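Local coordinates for transcriptional regulator (Streptococcus thermophilus LMD-9, PDB 5JUF), which probably acts as an RNPP-family quorum sensor that activates transcription of competence genes in the ComRS cell-to-cell communication system, at residues A[59-62]-A[63-67]; A[109-112]-A[113-116]; A[140-143]-A[144-148]; A[182-185]-A[186-190]; A[241-244]-A[245-248]. All coordinates share one frame; numbering follows the deposited sequence.

Contact 1. Residues A[59-62]-A[63-67]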
# COMPACT_ATOMS: atom_id res chain seq x y z
N LEU A 59 -21.40 11.22 -18.01
CA LEU A 59 -22.14 12.43 -18.34
C LEU A 59 -22.20 12.72 -19.83
O LEU A 59 -22.90 13.65 -20.25
CB LEU A 59 -21.54 13.64 -17.61
CG LEU A 59 -21.72 13.58 -16.10
CD1 LEU A 59 -21.04 14.75 -15.44
CD2 LEU A 59 -23.22 13.54 -15.72
N GLY A 60 -21.52 11.92 -20.65
CA GLY A 60 -21.43 12.26 -22.06
C GLY A 60 -20.72 13.57 -22.32
O GLY A 60 -21.09 14.30 -23.25
N LYS A 61 -19.72 13.89 -21.52
CA LYS A 61 -18.94 15.10 -21.67
C LYS A 61 -17.49 14.72 -21.95
O LYS A 61 -17.06 13.60 -21.66
CB LYS A 61 -19.04 15.97 -20.40
CG LYS A 61 -20.38 16.69 -20.24
CD LYS A 61 -20.41 17.93 -21.13
CE LYS A 61 -21.74 18.66 -21.06
NZ LYS A 61 -22.84 17.82 -21.60
N SER A 62 -16.73 15.65 -22.53
CA SER A 62 -15.29 15.43 -22.58
C SER A 62 -14.66 15.90 -21.28
O SER A 62 -15.22 16.72 -20.55
CB SER A 62 -14.66 16.17 -23.76
OG SER A 62 -14.74 17.57 -23.56
N MET A 63 -13.48 15.35 -20.99
CA MET A 63 -12.72 15.86 -19.85
C MET A 63 -12.44 17.35 -20.01
O MET A 63 -12.46 18.10 -19.03
CB MET A 63 -11.42 15.07 -19.67
CG MET A 63 -11.64 13.67 -19.11
SD MET A 63 -10.14 12.85 -18.54
CE MET A 63 -9.16 12.88 -20.03
N THR A 64 -12.22 17.80 -21.25
CA THR A 64 -11.97 19.21 -21.51
C THR A 64 -13.14 20.06 -21.05
O THR A 64 -12.95 21.10 -20.39
CB THR A 64 -11.72 19.42 -23.01
OG1 THR A 64 -10.63 18.61 -23.44
CG2 THR A 64 -11.41 20.88 -23.29
N GLU A 65 -14.36 19.66 -21.39
CA GLU A 65 -15.54 20.40 -20.96
C GLU A 65 -15.62 20.48 -19.45
O GLU A 65 -15.87 21.54 -18.88
CB GLU A 65 -16.81 19.75 -21.53
CG GLU A 65 -16.96 19.92 -23.03
CD GLU A 65 -18.13 19.13 -23.58
OE1 GLU A 65 -18.10 17.89 -23.49
OE2 GLU A 65 -19.08 19.75 -24.10
N LEU A 66 -15.41 19.35 -18.77
CA LEU A 66 -15.49 19.35 -17.31
C LEU A 66 -14.38 20.17 -16.68
O LEU A 66 -14.53 20.62 -15.53
CB LEU A 66 -15.47 17.92 -16.76
CG LEU A 66 -16.65 17.01 -17.12
CD1 LEU A 66 -16.59 15.70 -16.31
CD2 LEU A 66 -17.98 17.71 -16.88
N LEU A 67 -13.27 20.36 -17.37
CA LEU A 67 -12.16 21.13 -16.82
C LEU A 67 -12.26 22.61 -17.13
O LEU A 67 -11.83 23.44 -16.32
CB LEU A 67 -10.83 20.58 -17.34
CG LEU A 67 -10.51 19.22 -16.73
CD1 LEU A 67 -9.23 18.64 -17.28
CD2 LEU A 67 -10.43 19.33 -15.22
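The carboxylate of Glu-65 is the flat group here, and Lys-61 and Ser-62 meet it from different sides. Lys-61 CD lies over one face, 3.3 Å from Glu-65 OE1, with the two side chains crossing at about a right angle. In the plane of the group, the anti lone pair of Glu-65 OE1 takes the backbone N-H of Ser-62 (N to OE1 2.8 Å, nearly straight at 171°). The Lys-61 ammonium does not finish on this carboxylate: NZ stays 4.9 Å from Glu-65 OE2 and forms its salt bridge with Glu-14 of helix 3-17. Ser-62 is the N-cap of helix 63-67. Its OG stands between the backbone N and the carbonyl carbon (chi1 67°), where it accepts the N-H of Glu-65 at 3.0 Å between OG and N. The exchange of side chain for backbone in both directions makes Ser-62 and Glu-65 a capping box, and the Schellman motif at Gly-60, with its positive phi, closes the preceding helix 49-59. Both helices belong to the helix-turn-helix region. The first regular helical bond, Leu-66 N to Ser-62 O at 3.2 Å, follows the box. Leu-66 CD2 comes to 4.1 Å from Lys-61 CB, while the leucine side chain also touches Ile-55 and Ala-56 of helix 49-59; its carbonyl oxygen is bonded by Arg-10.

Contact 2. Residues A[109-112]-A[113-116]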
# COMPACT_ATOMS: atom_id res chain seq x y z
N GLU A 109 1.81 18.68 2.17
CA GLU A 109 1.50 20.10 2.26
C GLU A 109 1.84 20.84 0.97
O GLU A 109 1.09 21.71 0.53
CB GLU A 109 2.26 20.71 3.45
CG GLU A 109 1.82 20.17 4.80
CD GLU A 109 2.55 20.83 5.96
OE1 GLU A 109 3.37 21.74 5.72
OE2 GLU A 109 2.32 20.43 7.12
N LYS A 110 2.98 20.51 0.36
CA LYS A 110 3.38 21.25 -0.84
C LYS A 110 2.39 21.04 -1.98
O LYS A 110 2.13 21.95 -2.77
CB LYS A 110 4.78 20.83 -1.28
CG LYS A 110 5.29 21.64 -2.47
CD LYS A 110 6.67 21.23 -2.88
CE LYS A 110 7.16 22.11 -4.03
NZ LYS A 110 8.56 21.78 -4.39
N PHE A 111 1.81 19.84 -2.09
CA PHE A 111 1.00 19.50 -3.25
C PHE A 111 -0.47 19.29 -2.91
O PHE A 111 -1.25 18.94 -3.80
CB PHE A 111 1.58 18.28 -3.95
CG PHE A 111 2.94 18.52 -4.55
CD1 PHE A 111 3.07 19.27 -5.70
CD2 PHE A 111 4.08 18.02 -3.95
CE1 PHE A 111 4.33 19.52 -6.26
CE2 PHE A 111 5.33 18.26 -4.50
CZ PHE A 111 5.45 19.00 -5.66
N PHE A 112 -0.87 19.57 -1.67
CA PHE A 112 -2.22 19.26 -1.22
C PHE A 112 -3.30 19.70 -2.22
O PHE A 112 -4.22 18.94 -2.55
CB PHE A 112 -2.49 19.91 0.14
CG PHE A 112 -3.87 19.62 0.67
CD1 PHE A 112 -4.14 18.39 1.25
CD2 PHE A 112 -4.89 20.54 0.53
CE1 PHE A 112 -5.43 18.10 1.72
CE2 PHE A 112 -6.19 20.26 0.99
CZ PHE A 112 -6.45 19.04 1.59
N ASP A 113 -3.20 20.94 -2.70
CA ASP A 113 -4.29 21.51 -3.48
C ASP A 113 -4.42 20.91 -4.87
O ASP A 113 -5.48 21.08 -5.50
CB ASP A 113 -4.11 23.02 -3.57
CG ASP A 113 -4.28 23.69 -2.23
OD1 ASP A 113 -5.24 23.34 -1.52
OD2 ASP A 113 -3.45 24.55 -1.89
N ILE A 114 -3.40 20.21 -5.36
CA ILE A 114 -3.40 19.64 -6.70
C ILE A 114 -3.49 18.11 -6.69
O ILE A 114 -3.53 17.49 -7.76
CB ILE A 114 -2.16 20.12 -7.49
CG1 ILE A 114 -2.27 19.84 -8.99
CG2 ILE A 114 -0.87 19.50 -6.96
CD1 ILE A 114 -3.46 20.46 -9.66
N LEU A 115 -3.54 17.46 -5.47
CA LEU A 115 -3.56 15.99 -5.46
C LEU A 115 -4.98 15.44 -5.36
O LEU A 115 -5.79 15.94 -4.58
CB LEU A 115 -2.75 15.46 -4.29
CG LEU A 115 -1.25 15.71 -4.36
CD1 LEU A 115 -0.57 15.26 -3.06
CD2 LEU A 115 -0.69 14.96 -5.55
N PRO A 116 -5.27 14.38 -6.12
CA PRO A 116 -6.55 13.69 -5.96
C PRO A 116 -6.59 12.89 -4.67
O PRO A 116 -5.57 12.60 -4.03
CB PRO A 116 -6.61 12.76 -7.18
CG PRO A 116 -5.15 12.47 -7.50
CD PRO A 116 -4.43 13.78 -7.18
O HOH W 1 -1.06 23.00 -1.57
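Leu-115 and Ile-114 reach back to Phe-111 through different first torsions. In Leu-115, CG lies beside the backbone N (chi1 -67°), and its CD1 comes to 3.8 Å from Phe-111 CB. Ile-114 sends CG1 away from its own N (chi1 -166°), which leaves the CG2 branch between N and the carbonyl carbon; that methyl sits near the plane of the Phe-111 ring, at its edge, and 4.1 Å from Phe-111 CB. Ile-114 CG2 and Leu-115 CG both lie against the Phe-111 carbonyl oxygen, CG2 at 3.2 Å. The same oxygen accepts Ile-114 N (2.9 Å), a bond spanning three residues whose donor stands above the carbonyl plane. A weak bond from Leu-115 N to Phe-112 O (3.3 Å) continues the turn. Next to it, Asp-113 OD1 meets the edge of the Phe-112 ring at CD2 (3.5 Å), ring and carboxylate planes being 76° apart. One water joins Glu-109 O to Asp-113 N and, weakly, to Asp-113 OD2, bridging the last turn of the helix to the turn after it. The turn connects helix 94-111 to helix 117-130 in the tetratricopeptide region: Phe-111 leans on Met-81 of helix 76-86, Leu-115 on Leu-120, and Phe-112 makes a cation-pi contact with Lys-4 of helix 3-17, whose NZ also bonds the Phe-112 carbonyl.

Contact 3. Residues A[140-143]-A[144-148]. With SO4 (sulfate ion), chain C.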
# COMPACT_ATOMS: atom_id res chain seq x y z
N LYS A 140 -11.46 10.16 9.36
CA LYS A 140 -11.62 10.66 8.00
C LYS A 140 -10.80 9.83 7.01
O LYS A 140 -11.28 9.49 5.92
CB LYS A 140 -11.22 12.13 7.92
CG LYS A 140 -11.19 12.67 6.49
CD LYS A 140 -12.52 12.48 5.76
CE LYS A 140 -13.53 13.54 6.14
NZ LYS A 140 -14.78 13.44 5.33
N VAL A 141 -9.56 9.50 7.38
CA VAL A 141 -8.77 8.58 6.57
C VAL A 141 -9.50 7.25 6.42
O VAL A 141 -9.53 6.66 5.33
CB VAL A 141 -7.37 8.40 7.20
CG1 VAL A 141 -6.60 7.26 6.53
CG2 VAL A 141 -6.59 9.70 7.09
N GLU A 142 -10.10 6.75 7.52
CA GLU A 142 -10.77 5.46 7.48
C GLU A 142 -11.96 5.48 6.51
O GLU A 142 -12.15 4.53 5.74
CB GLU A 142 -11.24 5.07 8.89
CG GLU A 142 -11.79 3.66 8.95
CD GLU A 142 -10.70 2.59 8.72
OE1 GLU A 142 -9.50 2.93 8.74
OE2 GLU A 142 -11.06 1.41 8.52
N GLU A 143 -12.75 6.54 6.53
CA GLU A 143 -13.89 6.61 5.62
C GLU A 143 -13.43 6.55 4.16
O GLU A 143 -14.06 5.88 3.33
CB GLU A 143 -14.68 7.89 5.89
CG GLU A 143 -15.78 8.19 4.88
CD GLU A 143 -16.42 9.56 5.12
OE1 GLU A 143 -15.70 10.49 5.57
OE2 GLU A 143 -17.63 9.71 4.86
N ILE A 144 -12.34 7.24 3.84
CA ILE A 144 -11.83 7.24 2.47
C ILE A 144 -11.22 5.88 2.14
O ILE A 144 -11.46 5.33 1.06
CB ILE A 144 -10.82 8.38 2.29
CG1 ILE A 144 -11.55 9.72 2.47
CG2 ILE A 144 -10.10 8.26 0.94
CD1 ILE A 144 -10.64 10.93 2.46
N TYR A 145 -10.41 5.34 3.05
CA TYR A 145 -9.88 3.99 2.88
C TYR A 145 -10.98 2.96 2.60
O TYR A 145 -10.80 2.09 1.74
CB TYR A 145 -9.08 3.60 4.13
CG TYR A 145 -8.92 2.12 4.27
CD1 TYR A 145 -8.01 1.42 3.49
CD2 TYR A 145 -9.69 1.41 5.19
CE1 TYR A 145 -7.86 0.05 3.63
CE2 TYR A 145 -9.56 0.04 5.32
CZ TYR A 145 -8.63 -0.63 4.53
OH TYR A 145 -8.49 -1.99 4.67
N GLU A 146 -12.10 3.02 3.34
CA GLU A 146 -13.14 1.99 3.19
C GLU A 146 -13.55 1.82 1.73
O GLU A 146 -13.63 0.71 1.21
CB GLU A 146 -14.38 2.33 4.02
CG GLU A 146 -14.27 2.11 5.50
CD GLU A 146 -15.54 2.54 6.24
OE1 GLU A 146 -16.51 3.02 5.59
OE2 GLU A 146 -15.55 2.38 7.47
N ASP A 147 -13.83 2.93 1.06
CA ASP A 147 -14.30 2.85 -0.32
C ASP A 147 -13.18 2.46 -1.28
O ASP A 147 -13.42 1.71 -2.24
CB ASP A 147 -14.94 4.17 -0.73
CG ASP A 147 -16.43 4.24 -0.34
OD1 ASP A 147 -16.98 3.24 0.16
OD2 ASP A 147 -17.05 5.30 -0.57
N LEU A 148 -11.96 2.96 -1.05
CA LEU A 148 -10.87 2.53 -1.92
C LEU A 148 -10.62 1.04 -1.78
O LEU A 148 -10.35 0.35 -2.77
CB LEU A 148 -9.60 3.35 -1.62
CG LEU A 148 -9.60 4.70 -2.36
CD1 LEU A 148 -8.55 5.64 -1.78
CD2 LEU A 148 -9.32 4.46 -3.84
S SO4 C . -8.27 11.67 10.63
O1 SO4 C . -7.50 11.45 11.85
O2 SO4 C . -8.21 10.48 9.78
O3 SO4 C . -9.66 11.95 11.00
O4 SO4 C . -7.72 12.80 9.89
O HOH W 2 -13.69 0.81 8.69
O HOH W 3 -15.79 6.95 1.27
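Glu-142 and Tyr-145 run side by side, pointing the same way, one turn apart on helix 139-152 of the tetratricopeptide region. Glu-142 OE2 meets the edge of the tyrosine ring, 3.6 Å from CD2, with carboxylate and ring planes 47° apart. Its CG is anti to the backbone N, and a bend at chi2 (68°) folds the acid along the ring. On another side of the helix, Lys-140 CD touches Ile-144 CD1 at 4.1 Å, and the bent lysine chain brings NZ into a salt bridge with Glu-143 OE1 (3.1 Å). Backbone bonds run from Ile-144, Tyr-145 and Glu-146 back to Lys-140, Val-141 and Glu-142; Asp-147 N is 3.7 Å from Glu-143 O, and a water donates to that oxygen and, weakly, to Asp-147 OD2.

Further out, another water donates to both Glu-142 OE2 and Glu-146 OE2, bridging two like charges. Glu-142 OE2 also bonds His-172 NE2, and the Tyr-145 ring stacks with the same histidine, so helix 160-173 fixes both side chains. Glu-146 and Asp-147 form salt bridges with Arg-35 of helix 34-41, probably the recognition helix, and Asp-147 OD2 also bonds Thr-33 OG1; this docking is consistent with an apo protein whose DNA-binding surface is partly engaged by its own tetratricopeptide domain. At the helix start a sulfate, probably from the crystallisation liquor and also bonded by Ser-138 OG, takes two backbone N-H groups: Lys-140 N gives to O3 at 3.0 Å and Val-141 N to O2 at 2.9 Å.

Contact 4. Residues A[182-185]-A[186-190]. With SO4 (sulfate ion), chain D.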
# COMPACT_ATOMS: atom_id res chain seq x y z
N LYS A 182 -11.56 -15.81 4.29
CA LYS A 182 -11.75 -15.91 2.84
C LYS A 182 -11.27 -14.65 2.12
O LYS A 182 -10.65 -14.74 1.06
CB LYS A 182 -13.21 -16.20 2.52
CG LYS A 182 -13.67 -17.60 2.91
CD LYS A 182 -15.01 -17.95 2.29
CE LYS A 182 -15.40 -19.39 2.62
NZ LYS A 182 -16.71 -19.78 2.03
N LEU A 183 -11.58 -13.47 2.66
CA LEU A 183 -11.04 -12.24 2.10
C LEU A 183 -9.51 -12.23 2.12
O LEU A 183 -8.86 -11.82 1.15
CB LEU A 183 -11.58 -11.03 2.87
CG LEU A 183 -10.98 -9.68 2.46
CD1 LEU A 183 -11.34 -9.39 1.01
CD2 LEU A 183 -11.49 -8.58 3.39
N PHE A 184 -8.92 -12.65 3.24
CA PHE A 184 -7.46 -12.62 3.35
C PHE A 184 -6.83 -13.53 2.29
O PHE A 184 -5.89 -13.12 1.59
CB PHE A 184 -7.05 -13.02 4.77
CG PHE A 184 -5.56 -12.95 5.03
CD1 PHE A 184 -4.86 -11.77 4.88
CD2 PHE A 184 -4.88 -14.07 5.48
CE1 PHE A 184 -3.50 -11.72 5.14
CE2 PHE A 184 -3.53 -14.02 5.75
CZ PHE A 184 -2.83 -12.85 5.58
N GLU A 185 -7.36 -14.75 2.14
CA GLU A 185 -6.85 -15.67 1.13
C GLU A 185 -6.98 -15.10 -0.27
O GLU A 185 -6.09 -15.26 -1.11
CB GLU A 185 -7.58 -17.01 1.22
CG GLU A 185 -7.27 -17.82 2.48
CD GLU A 185 -5.84 -18.31 2.52
OE1 GLU A 185 -5.36 -18.63 3.63
OE2 GLU A 185 -5.20 -18.39 1.45
N ARG A 186 -8.12 -14.47 -0.56
CA ARG A 186 -8.34 -13.84 -1.86
C ARG A 186 -7.31 -12.74 -2.11
O ARG A 186 -6.71 -12.69 -3.19
CB ARG A 186 -9.75 -13.28 -1.92
CG ARG A 186 -10.17 -12.73 -3.27
CD ARG A 186 -11.68 -12.44 -3.28
NE ARG A 186 -11.98 -11.02 -3.16
CZ ARG A 186 -13.12 -10.53 -2.67
NH1 ARG A 186 -13.32 -9.23 -2.61
NH2 ARG A 186 -14.06 -11.36 -2.23
N ILE A 187 -7.09 -11.86 -1.13
CA ILE A 187 -6.09 -10.81 -1.29
C ILE A 187 -4.70 -11.41 -1.45
O ILE A 187 -3.93 -10.99 -2.32
CB ILE A 187 -6.16 -9.82 -0.11
CG1 ILE A 187 -7.52 -9.13 -0.05
CG2 ILE A 187 -5.05 -8.75 -0.22
CD1 ILE A 187 -7.79 -8.19 -1.21
N ILE A 188 -4.35 -12.39 -0.60
CA ILE A 188 -3.03 -13.04 -0.66
C ILE A 188 -2.77 -13.57 -2.06
O ILE A 188 -1.71 -13.33 -2.65
CB ILE A 188 -2.94 -14.20 0.35
CG1 ILE A 188 -2.88 -13.72 1.79
CG2 ILE A 188 -1.74 -15.09 0.06
CD1 ILE A 188 -2.55 -12.31 1.94
N LYS A 189 -3.71 -14.36 -2.58
CA LYS A 189 -3.53 -15.01 -3.88
C LYS A 189 -3.29 -13.99 -4.98
O LYS A 189 -2.46 -14.19 -5.86
CB LYS A 189 -4.75 -15.87 -4.21
CG LYS A 189 -4.78 -16.34 -5.67
CD LYS A 189 -6.04 -17.12 -6.04
CE LYS A 189 -6.00 -17.55 -7.51
NZ LYS A 189 -7.15 -18.40 -7.93
N ARG A 190 -4.03 -12.88 -4.95
CA ARG A 190 -3.87 -11.90 -6.01
C ARG A 190 -2.54 -11.16 -5.88
O ARG A 190 -1.88 -10.90 -6.89
CB ARG A 190 -5.06 -10.94 -6.03
CG ARG A 190 -6.32 -11.66 -6.58
CD ARG A 190 -7.58 -10.84 -6.37
NE ARG A 190 -8.75 -11.67 -6.62
CZ ARG A 190 -10.00 -11.23 -6.57
NH1 ARG A 190 -10.25 -9.96 -6.28
NH2 ARG A 190 -11.01 -12.07 -6.81
S SO4 D . -9.02 -15.10 -8.57
O1 SO4 D . -9.03 -16.54 -8.80
O2 SO4 D . -7.66 -14.66 -8.26
O3 SO4 D . -9.49 -14.42 -9.78
O4 SO4 D . -9.91 -14.78 -7.46
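Ile-188 packs back onto Phe-184 one helical turn earlier. Its CB lies 3.4 Å from Phe-184 O. The next atom, CG1, is beside the backbone N and even nearer that carbonyl, at 3.1 Å from Phe-184 O. From there chi2 is almost eclipsed (-16°), an unfavourable torsion that carries CD1 over one face of the phenylalanine ring. This terminal methyl makes a CH-pi contact, 3.8 Å from the Phe-184 ring centroid and 27° off the ring normal, displaced toward the CE1 side of the rim. Phe-184 itself has CG anti to its N (chi1 -177°), which brings the ring beside Ile-188.

Leu-183 serves two partners through one methyl: CD1 packs against Ile-187 CG1 at 4.0 Å and lies over a face of the Arg-186 guanidinium. That arginine ends on the carbonyl of Lys-153, to which NH1 donates. Its aliphatic stem, at CG, covers one face of the Arg-190 guanidinium. Arg-190 uses the edge of its group on a sulfate, Arg-190 NH2 lying 3.0 Å from sulfate O4. NE adds a weak bond to that oxygen, and Lys-189 NZ holds O1 of the same ion at 2.8 Å. The sulfate probably comes from the crystallisation liquor. Ile-188 meets Ile-213 of helix 200-219, Leu-183 and Ile-187 meet helix 160-173, and Phe-184 touches both helices, at Leu-216 and at Tyr-169 and Leu-173: helix 181-192 is thus an amphipathic helix wedged between two others, the packing expected of an all-helical tetratricopeptide domain.

Contact 5. Residues A[241-244]-A[245-248]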
# COMPACT_ATOMS: atom_id res chain seq x y z
N GLN A 241 17.37 -5.70 -6.66
CA GLN A 241 18.63 -5.72 -5.90
C GLN A 241 18.46 -5.21 -4.47
O GLN A 241 19.23 -4.39 -3.97
CB GLN A 241 19.70 -4.92 -6.64
CG GLN A 241 20.01 -5.45 -8.05
CD GLN A 241 20.80 -6.75 -8.02
OE1 GLN A 241 22.01 -6.75 -7.77
NE2 GLN A 241 20.11 -7.87 -8.29
N LEU A 242 17.44 -5.73 -3.78
CA LEU A 242 17.13 -5.30 -2.41
C LEU A 242 17.86 -6.17 -1.38
O LEU A 242 17.27 -6.77 -0.49
CB LEU A 242 15.63 -5.35 -2.18
CG LEU A 242 14.79 -4.68 -3.26
CD1 LEU A 242 13.32 -4.83 -2.93
CD2 LEU A 242 15.19 -3.21 -3.36
N TYR A 243 19.19 -6.18 -1.48
CA TYR A 243 19.94 -7.24 -0.80
C TYR A 243 19.89 -7.11 0.71
O TYR A 243 19.97 -8.12 1.41
CB TYR A 243 21.37 -7.29 -1.34
CG TYR A 243 21.40 -7.99 -2.68
CD1 TYR A 243 20.74 -9.20 -2.86
CD2 TYR A 243 22.02 -7.41 -3.78
CE1 TYR A 243 20.73 -9.85 -4.08
CE2 TYR A 243 22.02 -8.04 -5.01
CZ TYR A 243 21.37 -9.26 -5.15
OH TYR A 243 21.35 -9.91 -6.37
N SER A 244 19.74 -5.89 1.26
CA SER A 244 19.70 -5.77 2.71
C SER A 244 18.45 -6.42 3.31
O SER A 244 18.41 -6.66 4.52
CB SER A 244 19.78 -4.29 3.13
OG SER A 244 18.62 -3.60 2.73
N TYR A 245 17.45 -6.72 2.48
CA TYR A 245 16.23 -7.38 2.96
C TYR A 245 16.31 -8.90 2.83
O TYR A 245 15.41 -9.59 3.31
CB TYR A 245 15.01 -6.87 2.19
CG TYR A 245 14.70 -5.42 2.47
CD1 TYR A 245 15.23 -4.78 3.59
CD2 TYR A 245 13.88 -4.68 1.62
CE1 TYR A 245 14.95 -3.44 3.86
CE2 TYR A 245 13.60 -3.34 1.87
CZ TYR A 245 14.14 -2.73 3.00
OH TYR A 245 13.87 -1.41 3.27
N LYS A 246 17.35 -9.42 2.19
CA LYS A 246 17.42 -10.86 2.00
C LYS A 246 17.56 -11.62 3.31
O LYS A 246 16.92 -12.68 3.43
CB LYS A 246 18.57 -11.21 1.04
CG LYS A 246 18.48 -12.61 0.46
CD LYS A 246 19.33 -12.72 -0.81
CE LYS A 246 19.06 -14.03 -1.56
NZ LYS A 246 20.23 -14.39 -2.45
N PRO A 247 18.36 -11.19 4.29
CA PRO A 247 18.40 -11.96 5.55
C PRO A 247 17.03 -12.15 6.16
O PRO A 247 16.75 -13.24 6.67
CB PRO A 247 19.34 -11.13 6.44
CG PRO A 247 20.28 -10.46 5.48
CD PRO A 247 19.36 -10.09 4.31
N SER A 248 16.14 -11.14 6.08
CA SER A 248 14.81 -11.28 6.68
C SER A 248 14.01 -12.38 5.99
O SER A 248 13.17 -13.02 6.62
CB SER A 248 14.05 -9.95 6.64
OG SER A 248 13.64 -9.59 5.33
O HOH W 4 16.94 -8.36 6.17
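The carbonyl oxygen of Tyr-245, a residue whose own N is bonded to Leu-242 O at 3.0 Å, is gripped twice by Ser-248: Ser-248 OG donates to Tyr-245 O at 2.7 Å, and the backbone N adds a weak bond. Ser-248 N also gives to a water at 2.9 Å, and this water in turn donates to Ser-244 O. Two further three-residue turns come before it, one closed by the Tyr-245 bond and the next by Lys-246 N, which meets Tyr-243 O at 3.0 Å; their i to i+3 pairing agrees with the 3-10 segment at 243-244. Pro-247 has no N-H to continue the series; its CD instead lies 3.6 Å from Tyr-243 O and equally far from Ser-244 O.

Of the side chains, Tyr-245 bears most of the packing. With CG beside the backbone N (chi1 -67°), the ring places CD2 at 4.2 Å from Leu-242 CB, while Ser-244 OG lies near CD1. Its other neighbours include Phe-207, the two rings at a shallow angle, and Pro-89. Lys-246 runs extended, its CD near the plane of the Tyr-243 ring and at its edge; the Tyr-243 hydroxyl is bonded to Glu-238. Lys-246 also packs on Leu-234 and Ile-237. An inverse gamma turn centred on Leu-242, then 3-10 turns, then regular helix: the sequence makes a compact link between the successive helices 226-240 and 246-260 of the tetratricopeptide domain.

How the contacts relate
The five contacts follow one another along an all-helical chain, each closing before the next opens. Contact 1 lies in the helix-turn-helix region, contacts 2 to 5 in the tetratricopeptide region. Contacts 1 and 5 are the most distant pair, with centres about 47 Å apart on opposite sides of the chain's centre. Contacts 3 and 4 come closest, about 7 Å between nearest atoms, and both pack on helix 160-173. Contacts 2 and 3 share helix 117-130 as neighbour, their centres about 18 Å apart. Contacts 2 and 3 also reach across to the N-terminal region, at Lys-4 and Arg-35 respectively, consistent with close association of the two domains in the apo protein.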